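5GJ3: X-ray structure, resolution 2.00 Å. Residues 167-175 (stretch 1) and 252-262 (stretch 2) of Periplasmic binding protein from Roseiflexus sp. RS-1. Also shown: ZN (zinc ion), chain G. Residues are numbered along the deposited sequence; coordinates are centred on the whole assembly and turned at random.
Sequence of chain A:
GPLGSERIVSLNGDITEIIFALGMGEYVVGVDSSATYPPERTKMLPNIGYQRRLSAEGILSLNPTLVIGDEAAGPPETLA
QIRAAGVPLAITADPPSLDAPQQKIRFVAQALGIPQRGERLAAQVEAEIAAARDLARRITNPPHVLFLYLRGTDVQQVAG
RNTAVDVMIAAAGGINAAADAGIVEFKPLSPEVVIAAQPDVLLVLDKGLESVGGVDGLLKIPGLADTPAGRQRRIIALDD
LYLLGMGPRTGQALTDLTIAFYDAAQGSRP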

# COMPACT_ATOMS: atom_id res chain seq x y z
N VAL A 167 -10.18 -2.33 -2.94
CA VAL A 167 -10.82 -1.84 -1.72
C VAL A 167 -10.70 -0.31 -1.59
O VAL A 167 -11.66 0.38 -1.21
N MET A 168 -9.51 0.24 -1.90
CA MET A 168 -9.36 1.70 -1.84
C MET A 168 -10.27 2.44 -2.87
O MET A 168 -10.86 3.45 -2.55
N ILE A 169 -10.31 1.94 -4.11
CA ILE A 169 -11.15 2.57 -5.14
C ILE A 169 -12.61 2.61 -4.68
O ILE A 169 -13.24 3.65 -4.75
N ALA A 170 -13.13 1.48 -4.20
CA ALA A 170 -14.56 1.38 -3.82
C ALA A 170 -14.89 2.27 -2.64
O ALA A 170 -15.83 3.04 -2.69
N ALA A 171 -14.06 2.23 -1.60
CA ALA A 171 -14.35 3.09 -0.43
C ALA A 171 -14.23 4.56 -0.76
O ALA A 171 -14.83 5.37 -0.08
N ALA A 172 -13.43 4.94 -1.75
CA ALA A 172 -13.35 6.36 -2.14
C ALA A 172 -14.48 6.78 -3.11
O ALA A 172 -14.54 7.94 -3.57
N GLY A 173 -15.37 5.85 -3.43
CA GLY A 173 -16.58 6.18 -4.21
C GLY A 173 -16.40 6.07 -5.72
O GLY A 173 -17.13 6.71 -6.48
N GLY A 174 -15.43 5.26 -6.16
CA GLY A 174 -15.15 5.00 -7.58
C GLY A 174 -15.53 3.58 -7.94
O GLY A 174 -15.80 2.75 -7.08
N ILE A 175 -15.59 3.29 -9.23
CA ILE A 175 -15.89 1.93 -9.68
C ILE A 175 -14.57 1.38 -10.22
O ILE A 175 -13.91 2.05 -11.05
N GLN A 252 -5.82 9.17 4.91
CA GLN A 252 -5.31 10.30 4.13
C GLN A 252 -5.32 9.92 2.64
O GLN A 252 -5.65 10.72 1.81
N ALA A 253 -4.95 8.69 2.31
CA ALA A 253 -4.92 8.28 0.89
C ALA A 253 -6.34 8.19 0.31
O ALA A 253 -6.56 8.62 -0.83
N LEU A 254 -7.29 7.68 1.10
CA LEU A 254 -8.71 7.66 0.70
C LEU A 254 -9.26 9.04 0.42
O LEU A 254 -10.03 9.19 -0.53
N THR A 255 -8.84 10.03 1.20
CA THR A 255 -9.32 11.41 1.06
C THR A 255 -8.78 11.94 -0.28
O THR A 255 -9.50 12.57 -1.03
N ASP A 256 -7.49 11.70 -0.56
CA ASP A 256 -6.94 12.19 -1.84
C ASP A 256 -7.70 11.53 -3.01
O ASP A 256 -8.03 12.23 -3.97
N LEU A 257 -7.91 10.20 -2.94
CA LEU A 257 -8.63 9.54 -4.02
C LEU A 257 -10.03 10.11 -4.17
O LEU A 257 -10.46 10.42 -5.29
N THR A 258 -10.77 10.24 -3.05
CA THR A 258 -12.19 10.62 -3.20
C THR A 258 -12.37 12.04 -3.71
O THR A 258 -13.29 12.34 -4.45
N ILE A 259 -11.48 12.93 -3.29
CA ILE A 259 -11.43 14.31 -3.84
C ILE A 259 -11.25 14.26 -5.37
O ILE A 259 -11.99 14.90 -6.12
N ALA A 260 -10.27 13.49 -5.84
CA ALA A 260 -10.05 13.33 -7.29
C ALA A 260 -11.25 12.66 -8.01
O ALA A 260 -11.69 13.09 -9.10
N PHE A 261 -11.82 11.64 -7.39
CA PHE A 261 -12.93 10.92 -8.01
C PHE A 261 -14.14 11.85 -8.12
O PHE A 261 -14.91 11.78 -9.10
N TYR A 262 -14.31 12.72 -7.12
CA TYR A 262 -15.46 13.64 -7.09
C TYR A 262 -15.36 14.56 -8.30
O TYR A 262 -16.34 14.81 -8.99

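Residues 167-171 form the last part of a helix, and residues 252-262 belong to a second helix that runs on at both ends. The two axes come within 9.4 Å and cross at -57°. The closest pair of CA atoms lies just past the end of the first helix, where Ala 172 CA is 4.5 Å from Thr 258 CA.

Ala 172 points toward the second helix and has the largest area covered by the other stretch. Its methyl group sits among several neighbours. Ala 172 CB lies 3.6 Å from Leu 257 CB, 3.7 Å from Phe 261 CE2 and 4.0 Å from Leu 254 CD2.

The one hydrogen bond between the stretches is also here. Thr 258 points toward stretch 1 with chi1 t (-158°), and Thr 258 OG1 donates to Ala 172 O at 2.7 Å. Ala 172 O is also 3.6 Å from Thr 258 CA in a CA-H...O contact.

The CA-to-CB bond of Met 168 points sideways to the second helix, but the end of the side chain comes nearer. All three chi angles are m, so the chain is folded rather than extended. This brings Met 168 CE to 3.8 Å from Ala 253 CB and 4.1 Å from Leu 254 CD2. Nearer the backbone, Met 168 CB is 4.0 Å from Leu 257 CD1.

The CA-to-CB bond of Leu 254 is also sideways, and its end comes nearer. Its rotamer is m, t (-81°, 177°). Leu 254 CD2 lies 3.4 Å from Met 168 O and 4.0 Å from Ala 171 CB. Leu 257 has the same m, t rotamer class but points toward stretch 1 from CA.

Phe 261 points toward stretch 1 with chi1 m (-73°) and chi2 near 2°. Ile 169 O lies at the ring edge, near its plane, 3.6 Å from Phe 261 CE2. Ile 169 itself is m, t, and Ile 169 CG2 is 4.1 Å from Phe 261 CE2.

The first helix ends in a Schellman motif. Gly 173 has positive phi (89°), where a CB would jam against the preceding carbonyl oxygen. At Gly 174 the limit comes from the other helix: an ideal CB would be 2.7 Å from Phe 261 CE2, a clash.

The zinc ion lies outside this packing. Asp 256, chi1 m, binds ZN through Asp 256 OD1 at 2.0 Å. Waters 1 and 2 also bind the metal. Water 1 donates to Gln 252 O and water 2 to Asp 256 OD2, so both link the zinc shell back to the helix.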

# COMPACT_ATOMS: atom_id res chain seq x y z
CB VAL A 167 -10.25 -2.57 -0.45
CG1 VAL A 167 -10.78 -1.92 0.82
CG2 VAL A 167 -10.62 -4.04 -0.47
CB MET A 168 -7.89 2.09 -2.04
CG MET A 168 -6.91 1.44 -1.05
SD MET A 168 -7.09 2.24 0.56
CE MET A 168 -6.23 3.81 0.27
CB ILE A 169 -11.02 1.85 -6.50
CG1 ILE A 169 -9.61 2.15 -7.07
CG2 ILE A 169 -12.07 2.43 -7.49
CD1 ILE A 169 -9.25 1.28 -8.25
CB ALA A 170 -14.98 -0.06 -3.52
CB ALA A 171 -13.47 2.72 0.75
CB ALA A 172 -11.97 6.68 -2.76
CB ILE A 175 -16.94 1.90 -10.83
CG1 ILE A 175 -18.24 2.61 -10.43
CG2 ILE A 175 -17.17 0.48 -11.34
CD1 ILE A 175 -18.92 1.97 -9.23
CB GLN A 252 -3.89 10.66 4.59
CG GLN A 252 -3.86 11.19 6.03
CD GLN A 252 -2.47 11.09 6.64
OE1 GLN A 252 -1.46 11.17 5.93
NE2 GLN A 252 -2.40 10.84 7.93
CB ALA A 253 -4.15 6.96 0.70
CB LEU A 254 -9.61 7.00 1.75
CG LEU A 254 -9.64 5.50 1.73
CD1 LEU A 254 -10.53 5.03 2.90
CD2 LEU A 254 -10.12 4.96 0.37
CB THR A 255 -8.81 12.32 2.25
OG1 THR A 255 -9.39 11.89 3.50
CG2 THR A 255 -9.08 13.79 2.04
CB ASP A 256 -5.44 11.91 -1.98
CG ASP A 256 -4.60 12.68 -0.97
OD1 ASP A 256 -5.11 13.65 -0.36
OD2 ASP A 256 -3.42 12.31 -0.77
CB LEU A 257 -8.75 8.02 -3.82
CG LEU A 257 -7.44 7.27 -3.86
CD1 LEU A 257 -7.78 5.85 -3.41
CD2 LEU A 257 -6.95 7.35 -5.32
CB THR A 258 -13.04 10.36 -1.88
OG1 THR A 258 -14.39 10.27 -2.25
CG2 THR A 258 -12.91 11.54 -0.87
CB ILE A 259 -10.30 15.19 -3.19
CG1 ILE A 259 -10.53 15.40 -1.67
CG2 ILE A 259 -10.20 16.55 -3.88
CD1 ILE A 259 -11.94 15.75 -1.34
CB ALA A 260 -8.79 12.53 -7.53
CB PHE A 261 -13.28 9.72 -7.14
CG PHE A 261 -12.28 8.56 -7.20
CD1 PHE A 261 -11.10 8.64 -7.96
CD2 PHE A 261 -12.51 7.41 -6.44
CE1 PHE A 261 -10.20 7.56 -7.99
CE2 PHE A 261 -11.63 6.34 -6.44
CZ PHE A 261 -10.47 6.42 -7.22
CB TYR A 262 -15.50 14.44 -5.77
CG TYR A 262 -16.70 15.37 -5.65
CD1 TYR A 262 -17.93 14.93 -5.09
CD2 TYR A 262 -16.60 16.69 -6.08
CE1 TYR A 262 -19.03 15.81 -4.99
CE2 TYR A 262 -17.69 17.58 -5.99
CZ TYR A 262 -18.89 17.13 -5.45
OH TYR A 262 -19.92 18.03 -5.36
ZN ZN G . -4.24 14.78 1.09
O HOH W 1 -4.98 13.41 2.40
O HOH W 2 -2.27 14.54 0.38